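Local coordinates for protein sulfotransferase (Alicyclobacillus acidocaldarius subsp. acidocaldarius, PDB 3RNL) that probably transfers sulfuryl groups to acceptor molecules, as other sulfotransferases of the P-loop NTPase-like fold do, and binds magnesium ions, at residues A[73-76]-A[77-80]; A[97-100]-A[101-105]; A[129-133]-A[134-138]; A[154-157]-A[158-161]; A[171-174]-A[175-179]. All coordinates share one frame; numbering follows the deposited sequence.

Contact 1: A[73-76]-A[77-80]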
loop_
_atom_site.group_PDB
_atom_site.type_symbol
_atom_site.label_atom_id
_atom_site.label_comp_id
_atom_site.label_asym_id
_atom_site.label_seq_id
_atom_site.Cartn_x
_atom_site.Cartn_y
_atom_site.Cartn_z
ATOM N N TYR A 73 10.033 11.334 13.005
ATOM C CA TYR A 73 10.083 10.604 11.742
ATOM C C TYR A 73 11.530 10.380 11.306
ATOM O O TYR A 73 11.913 9.271 10.911
ATOM C CB TYR A 73 9.287 11.333 10.645
ATOM C CG TYR A 73 9.277 10.572 9.345
ATOM C CD1 TYR A 73 8.519 9.418 9.202
ATOM C CD2 TYR A 73 10.046 10.994 8.269
ATOM C CE1 TYR A 73 8.527 8.701 8.004
ATOM C CE2 TYR A 73 10.052 10.291 7.078
ATOM C CZ TYR A 73 9.293 9.151 6.954
ATOM O OH TYR A 73 9.312 8.449 5.767
HETATM N N MSE A 74 12.347 11.427 11.379
HETATM C CA MSE A 74 13.736 11.294 10.950
HETATM C C MSE A 74 14.492 10.273 11.805
HETATM O O MSE A 74 15.389 9.590 11.305
HETATM C CB MSE A 74 14.442 12.653 10.942
HETATM C CG MSE A 74 13.839 13.627 9.920
HETATM SE SE MSE A 74 13.825 12.866 8.108
HETATM C CE MSE A 74 15.682 12.372 8.074
ATOM N N ARG A 75 14.121 10.152 13.080
ATOM C CA ARG A 75 14.782 9.188 13.967
ATOM C C ARG A 75 14.517 7.728 13.583
ATOM O O ARG A 75 15.230 6.833 14.035
ATOM C CB ARG A 75 14.448 9.437 15.448
ATOM C CG ARG A 75 15.124 10.688 16.027
ATOM C CD ARG A 75 14.994 10.770 17.559
ATOM N NE ARG A 75 13.605 10.679 18.011
ATOM C CZ ARG A 75 12.810 11.722 18.247
ATOM N NH1 ARG A 75 13.256 12.962 18.075
ATOM N NH2 ARG A 75 11.560 11.521 18.661
ATOM N N LEU A 76 13.513 7.482 12.746
ATOM C CA LEU A 76 13.264 6.116 12.268
ATOM C C LEU A 76 14.470 5.575 11.518
ATOM O O LEU A 76 14.635 4.362 11.372
ATOM C CB LEU A 76 12.071 6.087 11.318
ATOM C CG LEU A 76 10.726 6.364 11.971
ATOM C CD1 LEU A 76 9.611 6.180 10.930
ATOM C CD2 LEU A 76 10.513 5.441 13.184
ATOM N N PHE A 77 15.270 6.488 10.982
ATOM C CA PHE A 77 16.382 6.107 10.116
ATOM C C PHE A 77 17.720 6.022 10.837
ATOM O O PHE A 77 18.765 5.848 10.209
ATOM C CB PHE A 77 16.387 6.988 8.866
ATOM C CG PHE A 77 15.051 6.999 8.187
ATOM C CD1 PHE A 77 14.658 5.925 7.393
ATOM C CD2 PHE A 77 14.140 8.014 8.433
ATOM C CE1 PHE A 77 13.405 5.891 6.815
ATOM C CE2 PHE A 77 12.883 7.992 7.849
ATOM C CZ PHE A 77 12.512 6.925 7.038
ATOM N N ASP A 78 17.686 6.182 12.156
ATOM C CA ASP A 78 18.924 6.147 12.941
ATOM C C ASP A 78 19.734 4.857 12.744
ATOM O O ASP A 78 20.951 4.858 12.900
ATOM C CB ASP A 78 18.629 6.363 14.431
ATOM C CG ASP A 78 18.351 7.822 14.768
ATOM O OD1 ASP A 78 18.594 8.701 13.906
ATOM O OD2 ASP A 78 17.899 8.094 15.900
ATOM N N GLY A 79 19.058 3.764 12.397
ATOM C CA GLY A 79 19.724 2.482 12.236
ATOM C C GLY A 79 20.416 2.256 10.902
ATOM O O GLY A 79 21.096 1.243 10.717
ATOM N N VAL A 80 20.243 3.183 9.961
ATOM C CA VAL A 80 20.944 3.079 8.685
ATOM C C VAL A 80 22.455 3.106 8.895
ATOM O O VAL A 80 22.964 3.947 9.642
ATOM C CB VAL A 80 20.596 4.267 7.751
ATOM C CG1 VAL A 80 21.510 4.267 6.519
ATOM C CG2 VAL A 80 19.130 4.235 7.339
HETATM O O HOH W 1 16.300 2.745 12.439
#

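Contact 2: A[97-100]-A[101-105]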
loop_
_atom_site.group_PDB
_atom_site.type_symbol
_atom_site.label_atom_id
_atom_site.label_comp_id
_atom_site.label_asym_id
_atom_site.label_seq_id
_atom_site.Cartn_x
_atom_site.Cartn_y
_atom_site.Cartn_z
ATOM N N PRO A 97 -4.772 11.547 -0.796
ATOM C CA PRO A 97 -4.499 12.192 -2.090
ATOM C C PRO A 97 -3.405 13.251 -2.085
ATOM O O PRO A 97 -2.916 13.578 -3.161
ATOM C CB PRO A 97 -5.856 12.798 -2.474
ATOM C CG PRO A 97 -6.492 13.086 -1.159
ATOM C CD PRO A 97 -6.088 11.933 -0.258
ATOM N N GLY A 98 -3.032 13.778 -0.922
ATOM C CA GLY A 98 -2.001 14.798 -0.877
ATOM C C GLY A 98 -0.617 14.240 -0.589
ATOM O O GLY A 98 0.379 14.984 -0.575
ATOM N N THR A 99 -0.544 12.926 -0.394
ATOM C CA THR A 99 0.685 12.291 0.072
ATOM C C THR A 99 1.844 12.427 -0.913
ATOM O O THR A 99 2.956 12.813 -0.526
ATOM C CB THR A 99 0.441 10.795 0.391
ATOM O OG1 THR A 99 -0.683 10.686 1.285
ATOM C CG2 THR A 99 1.672 10.174 1.054
ATOM N N ALA A 100 1.587 12.099 -2.178
ATOM C CA ALA A 100 2.646 12.109 -3.182
ATOM C C ALA A 100 3.322 13.474 -3.229
ATOM O O ALA A 100 4.543 13.555 -3.257
ATOM C CB ALA A 100 2.089 11.752 -4.571
ATOM N N GLN A 101 2.526 14.537 -3.252
ATOM C CA GLN A 101 3.094 15.886 -3.367
ATOM C C GLN A 101 3.917 16.280 -2.127
ATOM O O GLN A 101 4.964 16.934 -2.240
ATOM C CB GLN A 101 2.006 16.932 -3.683
ATOM C CG GLN A 101 2.595 18.343 -3.952
ATOM C CD GLN A 101 3.416 18.392 -5.237
ATOM O OE1 GLN A 101 2.910 18.099 -6.315
ATOM N NE2 GLN A 101 4.693 18.757 -5.122
ATOM N N ARG A 102 3.471 15.879 -0.934
ATOM C CA ARG A 102 4.265 16.159 0.275
ATOM C C ARG A 102 5.594 15.420 0.260
ATOM O O ARG A 102 6.633 15.963 0.677
ATOM C CB ARG A 102 3.514 15.763 1.556
ATOM C CG ARG A 102 2.254 16.545 1.772
ATOM C CD ARG A 102 1.506 16.167 3.083
ATOM N NE ARG A 102 0.170 16.705 2.924
ATOM C CZ ARG A 102 -0.913 15.976 2.675
ATOM N NH1 ARG A 102 -0.857 14.637 2.673
ATOM N NH2 ARG A 102 -2.067 16.596 2.487
HETATM N N MSE A 103 5.574 14.165 -0.180
HETATM C CA MSE A 103 6.817 13.398 -0.311
HETATM C C MSE A 103 7.747 14.061 -1.299
HETATM O O MSE A 103 8.948 14.180 -1.062
HETATM C CB MSE A 103 6.541 11.982 -0.812
HETATM C CG MSE A 103 5.890 11.068 0.191
HETATM SE SE MSE A 103 5.369 9.423 -0.748
HETATM C CE MSE A 103 5.137 8.285 0.805
ATOM N N TYR A 104 7.192 14.464 -2.436
ATOM C CA TYR A 104 8.006 15.082 -3.477
ATOM C C TYR A 104 8.632 16.388 -3.005
ATOM O O TYR A 104 9.789 16.740 -3.345
ATOM C CB TYR A 104 7.133 15.328 -4.719
ATOM C CG TYR A 104 7.918 15.900 -5.878
ATOM C CD1 TYR A 104 8.525 15.063 -6.810
ATOM C CD2 TYR A 104 8.061 17.283 -6.028
ATOM C CE1 TYR A 104 9.253 15.584 -7.861
ATOM C CE2 TYR A 104 8.780 17.804 -7.071
ATOM C CZ TYR A 104 9.379 16.949 -7.982
ATOM O OH TYR A 104 10.085 17.464 -9.041
ATOM N N ASP A 105 7.863 17.140 -2.236
ATOM C CA ASP A 105 8.374 18.402 -1.743
ATOM C C ASP A 105 9.563 18.179 -0.810
ATOM O O ASP A 105 10.454 19.026 -0.723
ATOM C CB ASP A 105 7.267 19.204 -1.050
ATOM C CG ASP A 105 6.318 19.869 -2.047
ATOM O OD1 ASP A 105 6.667 19.976 -3.243
ATOM O OD2 ASP A 105 5.216 20.299 -1.638
HETATM O O HOH W 2 -0.289 14.223 -3.892
#

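Contact 3: A[129-133]-A[134-138]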
loop_
_atom_site.group_PDB
_atom_site.type_symbol
_atom_site.label_atom_id
_atom_site.label_comp_id
_atom_site.label_asym_id
_atom_site.label_seq_id
_atom_site.Cartn_x
_atom_site.Cartn_y
_atom_site.Cartn_z
ATOM N N HIS A 129 -9.248 -9.528 7.793
ATOM C CA HIS A 129 -8.332 -8.918 8.765
ATOM C C HIS A 129 -9.130 -8.324 9.927
ATOM O O HIS A 129 -8.815 -8.572 11.097
ATOM C CB HIS A 129 -7.496 -7.841 8.065
ATOM C CG HIS A 129 -6.574 -7.075 8.969
ATOM N ND1 HIS A 129 -5.335 -6.630 8.555
ATOM C CD2 HIS A 129 -6.722 -6.630 10.241
ATOM C CE1 HIS A 129 -4.749 -5.973 9.540
ATOM N NE2 HIS A 129 -5.570 -5.954 10.574
ATOM N N LEU A 130 -10.170 -7.556 9.599
ATOM C CA LEU A 130 -11.024 -6.938 10.615
ATOM C C LEU A 130 -11.747 -7.979 11.464
ATOM O O LEU A 130 -11.903 -7.794 12.673
ATOM C CB LEU A 130 -12.036 -5.982 9.967
ATOM C CG LEU A 130 -11.404 -4.740 9.320
ATOM C CD1 LEU A 130 -12.377 -4.089 8.316
ATOM C CD2 LEU A 130 -10.979 -3.760 10.402
ATOM N N VAL A 131 -12.175 -9.078 10.842
ATOM C CA VAL A 131 -12.833 -10.152 11.588
ATOM C C VAL A 131 -11.847 -10.864 12.511
ATOM O O VAL A 131 -12.154 -11.143 13.674
ATOM C CB VAL A 131 -13.484 -11.190 10.646
ATOM C CG1 VAL A 131 -13.920 -12.437 11.428
ATOM C CG2 VAL A 131 -14.664 -10.571 9.905
ATOM N N ARG A 132 -10.660 -11.163 11.999
ATOM C CA ARG A 132 -9.665 -11.894 12.788
ATOM C C ARG A 132 -9.277 -11.114 14.035
ATOM O O ARG A 132 -9.020 -11.688 15.095
ATOM C CB ARG A 132 -8.423 -12.185 11.941
ATOM C CG ARG A 132 -7.257 -12.776 12.709
ATOM C CD ARG A 132 -6.199 -13.347 11.767
ATOM N NE ARG A 132 -6.167 -12.669 10.470
ATOM C CZ ARG A 132 -6.784 -13.114 9.377
ATOM N NH1 ARG A 132 -6.698 -12.434 8.237
ATOM N NH2 ARG A 132 -7.493 -14.238 9.422
ATOM N N ASP A 133 -9.266 -9.795 13.909
ATOM C CA ASP A 133 -8.885 -8.922 15.005
ATOM C C ASP A 133 -10.061 -8.537 15.911
ATOM O O ASP A 133 -9.912 -7.717 16.819
ATOM C CB ASP A 133 -8.133 -7.707 14.475
ATOM C CG ASP A 133 -6.736 -8.071 13.997
ATOM O OD1 ASP A 133 -6.266 -9.185 14.332
ATOM O OD2 ASP A 133 -6.108 -7.262 13.294
ATOM N N GLU A 134 -11.218 -9.133 15.633
ATOM C CA GLU A 134 -12.432 -8.971 16.435
ATOM C C GLU A 134 -12.965 -7.538 16.405
ATOM O O GLU A 134 -13.631 -7.084 17.330
ATOM C CB GLU A 134 -12.198 -9.466 17.865
ATOM C CG GLU A 134 -11.736 -10.917 17.901
ATOM C CD GLU A 134 -11.844 -11.541 19.274
ATOM O OE1 GLU A 134 -11.029 -11.195 20.153
ATOM O OE2 GLU A 134 -12.747 -12.382 19.472
ATOM N N ARG A 135 -12.634 -6.819 15.340
ATOM C CA ARG A 135 -13.195 -5.495 15.094
ATOM C C ARG A 135 -14.555 -5.524 14.390
ATOM O O ARG A 135 -15.418 -4.686 14.643
ATOM C CB ARG A 135 -12.172 -4.653 14.331
ATOM C CG ARG A 135 -10.897 -4.490 15.152
ATOM C CD ARG A 135 -9.714 -4.006 14.335
ATOM N NE ARG A 135 -9.884 -2.644 13.850
ATOM C CZ ARG A 135 -9.011 -2.035 13.046
ATOM N NH1 ARG A 135 -7.912 -2.670 12.656
ATOM N NH2 ARG A 135 -9.223 -0.787 12.642
ATOM N N GLU A 136 -14.705 -6.474 13.472
ATOM C CA GLU A 136 -15.940 -6.638 12.697
ATOM C C GLU A 136 -16.602 -7.969 13.036
ATOM O O GLU A 136 -15.948 -9.013 12.979
ATOM C CB GLU A 136 -15.624 -6.588 11.201
ATOM C CG GLU A 136 -16.838 -6.822 10.297
ATOM C CD GLU A 136 -17.950 -5.802 10.535
ATOM O OE1 GLU A 136 -18.655 -5.903 11.565
ATOM O OE2 GLU A 136 -18.118 -4.893 9.698
ATOM N N THR A 137 -17.844 -7.934 13.518
ATOM C CA THR A 137 -18.604 -9.167 13.701
ATOM C C THR A 137 -19.660 -9.467 12.628
ATOM O O THR A 137 -20.253 -10.541 12.626
ATOM C CB THR A 137 -19.314 -9.150 15.060
ATOM O OG1 THR A 137 -20.138 -7.979 15.133
ATOM C CG2 THR A 137 -18.291 -9.120 16.188
ATOM N N LEU A 138 -19.886 -8.516 11.731
ATOM C CA LEU A 138 -20.900 -8.652 10.677
ATOM C C LEU A 138 -20.417 -9.540 9.539
ATOM O O LEU A 138 -19.220 -9.762 9.385
ATOM C CB LEU A 138 -21.320 -7.286 10.122
ATOM C CG LEU A 138 -21.928 -6.299 11.126
ATOM C CD1 LEU A 138 -22.052 -4.921 10.485
ATOM C CD2 LEU A 138 -23.269 -6.786 11.625
HETATM O O HOH W 3 -14.794 -10.891 14.808
HETATM O O HOH W 4 -6.406 -4.898 13.598
#

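Contact 4: A[154-157]-A[158-161]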
loop_
_atom_site.group_PDB
_atom_site.type_symbol
_atom_site.label_atom_id
_atom_site.label_comp_id
_atom_site.label_asym_id
_atom_site.label_seq_id
_atom_site.Cartn_x
_atom_site.Cartn_y
_atom_site.Cartn_z
ATOM N N HIS A 154 -15.786 8.722 9.819
ATOM C CA HIS A 154 -14.323 8.759 9.944
ATOM C C HIS A 154 -13.705 7.505 10.565
ATOM O O HIS A 154 -12.782 7.592 11.376
ATOM C CB HIS A 154 -13.881 9.995 10.736
ATOM C CG HIS A 154 -14.375 11.289 10.163
ATOM N ND1 HIS A 154 -14.668 12.384 10.946
ATOM C CD2 HIS A 154 -14.608 11.666 8.885
ATOM C CE1 HIS A 154 -15.078 13.377 10.176
ATOM N NE2 HIS A 154 -15.046 12.970 8.920
ATOM N N TYR A 155 -14.180 6.339 10.151
ATOM C CA TYR A 155 -13.459 5.106 10.437
ATOM C C TYR A 155 -12.142 5.143 9.673
ATOM O O TYR A 155 -11.995 5.887 8.708
ATOM C CB TYR A 155 -14.255 3.896 9.941
ATOM C CG TYR A 155 -15.331 3.390 10.873
ATOM C CD1 TYR A 155 -15.535 2.021 11.034
ATOM C CD2 TYR A 155 -16.141 4.265 11.589
ATOM C CE1 TYR A 155 -16.535 1.539 11.863
ATOM C CE2 TYR A 155 -17.134 3.787 12.435
ATOM C CZ TYR A 155 -17.318 2.425 12.570
ATOM O OH TYR A 155 -18.310 1.934 13.403
ATOM N N GLU A 156 -11.176 4.336 10.098
ATOM C CA GLU A 156 -9.931 4.253 9.334
ATOM C C GLU A 156 -10.131 3.533 7.991
ATOM O O GLU A 156 -11.122 2.815 7.789
ATOM C CB GLU A 156 -8.834 3.589 10.163
ATOM C CG GLU A 156 -8.991 2.103 10.306
ATOM C CD GLU A 156 -7.667 1.389 10.079
ATOM O OE1 GLU A 156 -7.240 0.651 10.992
ATOM O OE2 GLU A 156 -7.065 1.579 8.991
ATOM N N PRO A 157 -9.215 3.760 7.039
ATOM C CA PRO A 157 -9.437 3.285 5.664
ATOM C C PRO A 157 -9.410 1.769 5.497
ATOM O O PRO A 157 -9.829 1.302 4.441
ATOM C CB PRO A 157 -8.321 3.953 4.836
ATOM C CG PRO A 157 -7.704 4.966 5.728
ATOM C CD PRO A 157 -8.015 4.609 7.151
ATOM N N LEU A 158 -8.932 1.010 6.482
ATOM C CA LEU A 158 -9.024 -0.451 6.364
ATOM C C LEU A 158 -10.474 -0.866 6.128
ATOM O O LEU A 158 -10.749 -1.869 5.462
ATOM C CB LEU A 158 -8.463 -1.149 7.608
ATOM C CG LEU A 158 -8.351 -2.684 7.543
ATOM C CD1 LEU A 158 -7.581 -3.152 6.297
ATOM C CD2 LEU A 158 -7.690 -3.217 8.810
ATOM N N TRP A 159 -11.400 -0.078 6.665
ATOM C CA TRP A 159 -12.816 -0.363 6.496
ATOM C C TRP A 159 -13.353 0.029 5.118
ATOM O O TRP A 159 -14.500 -0.316 4.796
ATOM C CB TRP A 159 -13.653 0.373 7.548
ATOM C CG TRP A 159 -13.340 0.072 8.983
ATOM C CD1 TRP A 159 -12.428 0.721 9.783
ATOM C CD2 TRP A 159 -13.996 -0.888 9.823
ATOM N NE1 TRP A 159 -12.462 0.199 11.059
ATOM C CE2 TRP A 159 -13.411 -0.790 11.109
ATOM C CE3 TRP A 159 -15.008 -1.826 9.612
ATOM C CZ2 TRP A 159 -13.810 -1.596 12.177
ATOM C CZ3 TRP A 159 -15.415 -2.630 10.684
ATOM C CH2 TRP A 159 -14.810 -2.512 11.944
ATOM N N TYR A 160 -12.581 0.731 4.281
ATOM C CA TYR A 160 -13.265 1.226 3.095
ATOM C C TYR A 160 -12.934 0.235 1.994
ATOM O O TYR A 160 -12.007 0.432 1.197
ATOM C CB TYR A 160 -12.642 2.572 2.670
ATOM C CG TYR A 160 -12.623 3.713 3.684
ATOM C CD1 TYR A 160 -13.297 3.638 4.898
ATOM C CD2 TYR A 160 -11.917 4.877 3.400
ATOM C CE1 TYR A 160 -13.248 4.708 5.811
ATOM C CE2 TYR A 160 -11.864 5.933 4.291
ATOM C CZ TYR A 160 -12.521 5.846 5.491
ATOM O OH TYR A 160 -12.440 6.923 6.358
ATOM N N TYR A 161 -13.850 -0.693 1.787
ATOM C CA TYR A 161 -13.568 -1.834 0.939
ATOM C C TYR A 161 -13.454 -1.373 -0.491
ATOM O O TYR A 161 -12.528 -1.756 -1.207
ATOM C CB TYR A 161 -14.701 -2.846 1.053
ATOM C CG TYR A 161 -14.798 -3.437 2.430
ATOM C CD1 TYR A 161 -13.736 -4.136 2.982
ATOM C CD2 TYR A 161 -15.965 -3.308 3.178
ATOM C CE1 TYR A 161 -13.820 -4.678 4.256
ATOM C CE2 TYR A 161 -16.058 -3.844 4.446
ATOM C CZ TYR A 161 -14.992 -4.533 4.976
ATOM O OH TYR A 161 -15.095 -5.070 6.242
HETATM O O HOH W 5 -9.503 -1.312 3.131
#

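Contact 5: A[171-174]-A[175-179]. With MG (magnesium ion), chain C.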
loop_
_atom_site.group_PDB
_atom_site.type_symbol
_atom_site.label_atom_id
_atom_site.label_comp_id
_atom_site.label_asym_id
_atom_site.label_seq_id
_atom_site.Cartn_x
_atom_site.Cartn_y
_atom_site.Cartn_z
ATOM N N VAL A 171 -3.009 5.873 -8.264
ATOM C CA VAL A 171 -1.762 5.636 -8.993
ATOM C C VAL A 171 -1.439 6.821 -9.915
ATOM O O VAL A 171 -0.269 7.260 -10.003
ATOM C CB VAL A 171 -1.861 4.327 -9.791
ATOM C CG1 VAL A 171 -0.643 4.151 -10.694
ATOM C CG2 VAL A 171 -2.011 3.130 -8.819
ATOM N N LYS A 172 -2.460 7.367 -10.575
ATOM C CA LYS A 172 -2.215 8.519 -11.453
ATOM C C LYS A 172 -1.551 9.661 -10.685
ATOM O O LYS A 172 -0.656 10.327 -11.195
ATOM C CB LYS A 172 -3.509 9.026 -12.093
ATOM C CG LYS A 172 -3.266 10.244 -13.006
ATOM C CD LYS A 172 -4.545 10.711 -13.676
ATOM C CE LYS A 172 -4.271 11.818 -14.715
ATOM N NZ LYS A 172 -3.983 13.155 -14.087
ATOM N N ARG A 173 -2.001 9.904 -9.461
ATOM C CA ARG A 173 -1.417 11.002 -8.678
ATOM C C ARG A 173 0.090 10.790 -8.477
ATOM O O ARG A 173 0.874 11.728 -8.601
ATOM C CB ARG A 173 -2.148 11.156 -7.330
ATOM C CG ARG A 173 -1.658 12.315 -6.445
ATOM C CD ARG A 173 -1.825 13.704 -7.084
ATOM N NE ARG A 173 -3.138 13.952 -7.695
ATOM C CZ ARG A 173 -4.217 14.363 -7.037
ATOM N NH1 ARG A 173 -5.360 14.586 -7.700
ATOM N NH2 ARG A 173 -4.163 14.546 -5.715
ATOM N N TYR A 174 0.507 9.558 -8.174
ATOM C CA TYR A 174 1.945 9.278 -8.037
ATOM C C TYR A 174 2.692 9.394 -9.356
ATOM O O TYR A 174 3.813 9.925 -9.393
ATOM C CB TYR A 174 2.206 7.910 -7.397
ATOM C CG TYR A 174 2.131 7.994 -5.889
ATOM C CD1 TYR A 174 3.279 8.247 -5.132
ATOM C CD2 TYR A 174 0.908 7.888 -5.226
ATOM C CE1 TYR A 174 3.215 8.347 -3.737
ATOM C CE2 TYR A 174 0.836 7.984 -3.827
ATOM C CZ TYR A 174 1.987 8.226 -3.096
ATOM O OH TYR A 174 1.913 8.338 -1.716
ATOM N N LEU A 175 2.103 8.886 -10.435
ATOM C CA LEU A 175 2.760 9.017 -11.744
ATOM C C LEU A 175 2.880 10.478 -12.149
ATOM O O LEU A 175 3.902 10.893 -12.735
ATOM C CB LEU A 175 2.006 8.244 -12.821
ATOM C CG LEU A 175 2.037 6.721 -12.618
ATOM C CD1 LEU A 175 1.052 6.036 -13.549
ATOM C CD2 LEU A 175 3.438 6.213 -12.872
ATOM N N ASP A 176 1.844 11.264 -11.868
ATOM C CA ASP A 176 1.908 12.688 -12.196
ATOM C C ASP A 176 3.007 13.377 -11.388
ATOM O O ASP A 176 3.795 14.155 -11.911
ATOM C CB ASP A 176 0.584 13.397 -11.891
ATOM C CG ASP A 176 -0.521 13.028 -12.862
ATOM O OD1 ASP A 176 -0.223 12.455 -13.942
ATOM O OD2 ASP A 176 -1.695 13.339 -12.552
ATOM N N VAL A 177 3.049 13.123 -10.096
ATOM C CA VAL A 177 4.000 13.857 -9.246
ATOM C C VAL A 177 5.457 13.417 -9.470
ATOM O O VAL A 177 6.368 14.259 -9.616
ATOM C CB VAL A 177 3.614 13.699 -7.751
ATOM C CG1 VAL A 177 4.716 14.244 -6.835
ATOM C CG2 VAL A 177 2.277 14.403 -7.473
ATOM N N PHE A 178 5.688 12.105 -9.423
ATOM C CA PHE A 178 7.051 11.589 -9.509
ATOM C C PHE A 178 7.553 11.251 -10.904
ATOM O O PHE A 178 8.762 11.248 -11.136
ATOM C CB PHE A 178 7.190 10.357 -8.592
ATOM C CG PHE A 178 7.227 10.718 -7.144
ATOM C CD1 PHE A 178 8.416 11.131 -6.573
ATOM C CD2 PHE A 178 6.068 10.720 -6.371
ATOM C CE1 PHE A 178 8.469 11.504 -5.225
ATOM C CE2 PHE A 178 6.117 11.100 -5.029
ATOM C CZ PHE A 178 7.322 11.499 -4.461
ATOM N N GLY A 179 6.644 11.082 -11.854
ATOM C CA GLY A 179 7.039 10.644 -13.186
ATOM C C GLY A 179 7.218 9.137 -13.265
ATOM O O GLY A 179 7.519 8.481 -12.276
HETATM MG MG MG C . 4.111 15.409 -13.847
HETATM O O HOH W 6 2.835 14.659 -15.235
HETATM O O HOH W 7 4.901 16.632 -12.180
HETATM O O HOH W 8 2.023 16.663 -13.066
HETATM O O HOH W 9 6.259 14.256 -14.021
#

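Contact 1: A[73-76]-A[77-80]
Of the direct bonds between 73-76 and 77-80, the shortest runs from Phe77 N to Met74 O at 3.1 Å, with the N-H coming in from above the carbonyl plane. Asp78 N repeats the step onto Arg75 O at 3.2 Å, closing a type I turn from Arg75 to Asp78. A second, Phe77 to Val80, overlaps it, and water 1 bridges Leu76 O (2.6 Å) and Gly79 N.

CG of Tyr73 lies anti to the backbone N (chi1 -178°), which sends the ring along the helix with one face turned to Phe77 CE2. Phe77 presents its CE2 edge to that face, 3.7 Å from Tyr73 CE2, in a T-shaped pair with planes at 75°. Leu76 CB sits over a face of Phe77, a CH-pi contact. The phenyl ring of Phe77 suits a buried place against Val86 and Glu88 of strand 85-89, while Tyr73 OH hydrogen-bonds to Glu88. Two overlapping type I turns with an edge-to-face pair four residues apart lead from helix 70-75 into the loop before strand 85-89.

Contact 2: A[97-100]-A[101-105]
Arg102 folds its guanidinium back over the Gly98 peptide: Gly98 O lies over one face of the group, toward its rim, and Arg102 NH1 comes within 3.3 Å of Gly98 C. CG stands beside the backbone N (chi1 -63°), and the chain runs extended to NE, which carries the charge back past the start of the helix. Glycine suits position 98 because a CB would collide with Arg102 NH2. The helix itself opens with regular bonds, Arg102 N to Gly98 O at 3.2 Å, Met103 N to Thr99 O at 3.0 Å and Tyr104 N to Ala100 O at 2.9 Å. Water 2 joins Pro97 O to Gln101 N, and Gln101 NE2 donates to Asp105 OD1 at 3.0 Å from above the carboxylate plane.

Further out, Asp49 forms a salt bridge with Arg102 NH2 and accepts Gly98 N on its other oxygen, and Phe45 O takes a bond from NH1. A methionine in place of Arg102 would probably leave Asp49 without this countercharge and Phe45 O without this donor. Helix 99-106 lies against helix 167-178, with small Thr99 and Ala100 fitted to Tyr174 and with Tyr104 on Val177, while Arg102 faces the loop of Phe45 and Pro48.

Contact 3: A[129-133]-A[134-138]
Leu130 O receives two backbone donors from the residues that follow the helix, Arg135 N at 2.9 Å, nearly in line with the C=O bond, and Glu136 N at 3.2 Å from above the carbonyl plane. With Glu134 N donating to Val131 O at 3.0 Å and Glu134 at positive phi (65°), this is a Schellman motif closing helix 119-132. Glu134, at a position often held by glycine, turns its charged end away from the helix.

Arg135 doubles back: bent at chi3 (67°), its chain brings the guanidinium under Leu130, whose CD2 lies over the centre of one face, 3.7 Å from CZ of Arg135. Leucine gives that flat cation an apolar cover, leaving its rim to polar partners, Asp59 and Glu156 at NH2 and Pro57 O at NE. A leucine in place of Arg135 would probably leave both of those carboxylates without this shared cation. The Glu136 carboxylate is held by Arg150 and Ser143. Water 3 donates both to Val131 O and to Glu136 O, 2.9 Å from each.

Contact 4: A[154-157]-A[158-161]
Tyr155 turns its CD1 edge to one face of Trp159, 3.5 Å from Trp159 CD2, in a T-shaped pair whose planes meet at 74°. The indole's edge takes Glu156 O near its plane, 3.2 Å from Trp159 CD1. Tyr160 offers a face instead: Pro157 CA sits over the centre of its ring, 3.6 Å from the centroid, a CH-pi contact.

A short 3-10 turn brings these rings together through Trp159 N to Glu156 O at 3.1 Å and Tyr160 N to Pro157 O at 2.8 Å. Proline suits its first turn, where no N-H need be spent. Glu156 places CG between its backbone N and carbonyl carbon (chi1 75°); this, with a bend at chi2, brings OE2 to Leu158 N (3.2 Å), which approaches from above the carboxylate plane. OE1 is taken by Arg135, and the indole NE1 by Asp59.

The loop touches two helices: Tyr155, Trp159 and Tyr160 rest on helix 147-152, while Leu158 and Tyr161 pack on helix 119-132, ahead of helix 167-178.

Contact 5: A[171-174]-A[175-179]
In the last turns of helix 167-178, Lys172 and Asp176 join in a salt bridge beside a magnesium ion. NZ of Lys172 lies 2.8 Å from Asp176 OD2, which accepts on its syn lone pair. The lysine chain leaves with CG opposite its own N (chi1 179°), runs straight to CE, and turns at chi4 (-75°) so that the ammonium reaches OD2. A flexible cation and a short acid four residues on form a classic i to i+4 helix pair.

The magnesium is held by the backbone Asp176 O at 2.3 Å and by four waters, the closest water 6 at 2.0 Å. The carboxylate is not a direct ligand.

On the buried side, Tyr174 and Phe178 run side by side, CD1 of Tyr174 being 3.9 Å from CD2 of Phe178, and both rest on Ile112 of strand 111-116. Tyr174 OH reaches Tyr93 O. Separately, Val171 CG1 meets Leu175 CD1 at 3.8 Å. Gly179 ends the helix with positive phi (82°), at backbone angles where a side chain would strike the carbonyl oxygen of Phe178.

The five contacts follow one another along the chain, and in space they fall mainly into two clusters about the parallel sheet. Contacts 2 and 5, centres about 10 Å apart, pair helices 99-106 and 167-178 on one side of the chain's centre, with Ala100 O 3.4 Å from Phe178 CE2 and a weak hydrogen bond from Arg173 to Pro97. Contacts 3 and 4, centres about 13 Å apart, tie the end of helix 119-132 to the loop before helix 167-178 on the other. The clusters lie well apart, with about 32 Å between the centres of contacts 2 and 3. Contact 1 touches none of the others, its nearest atoms about 6 Å from contact 2.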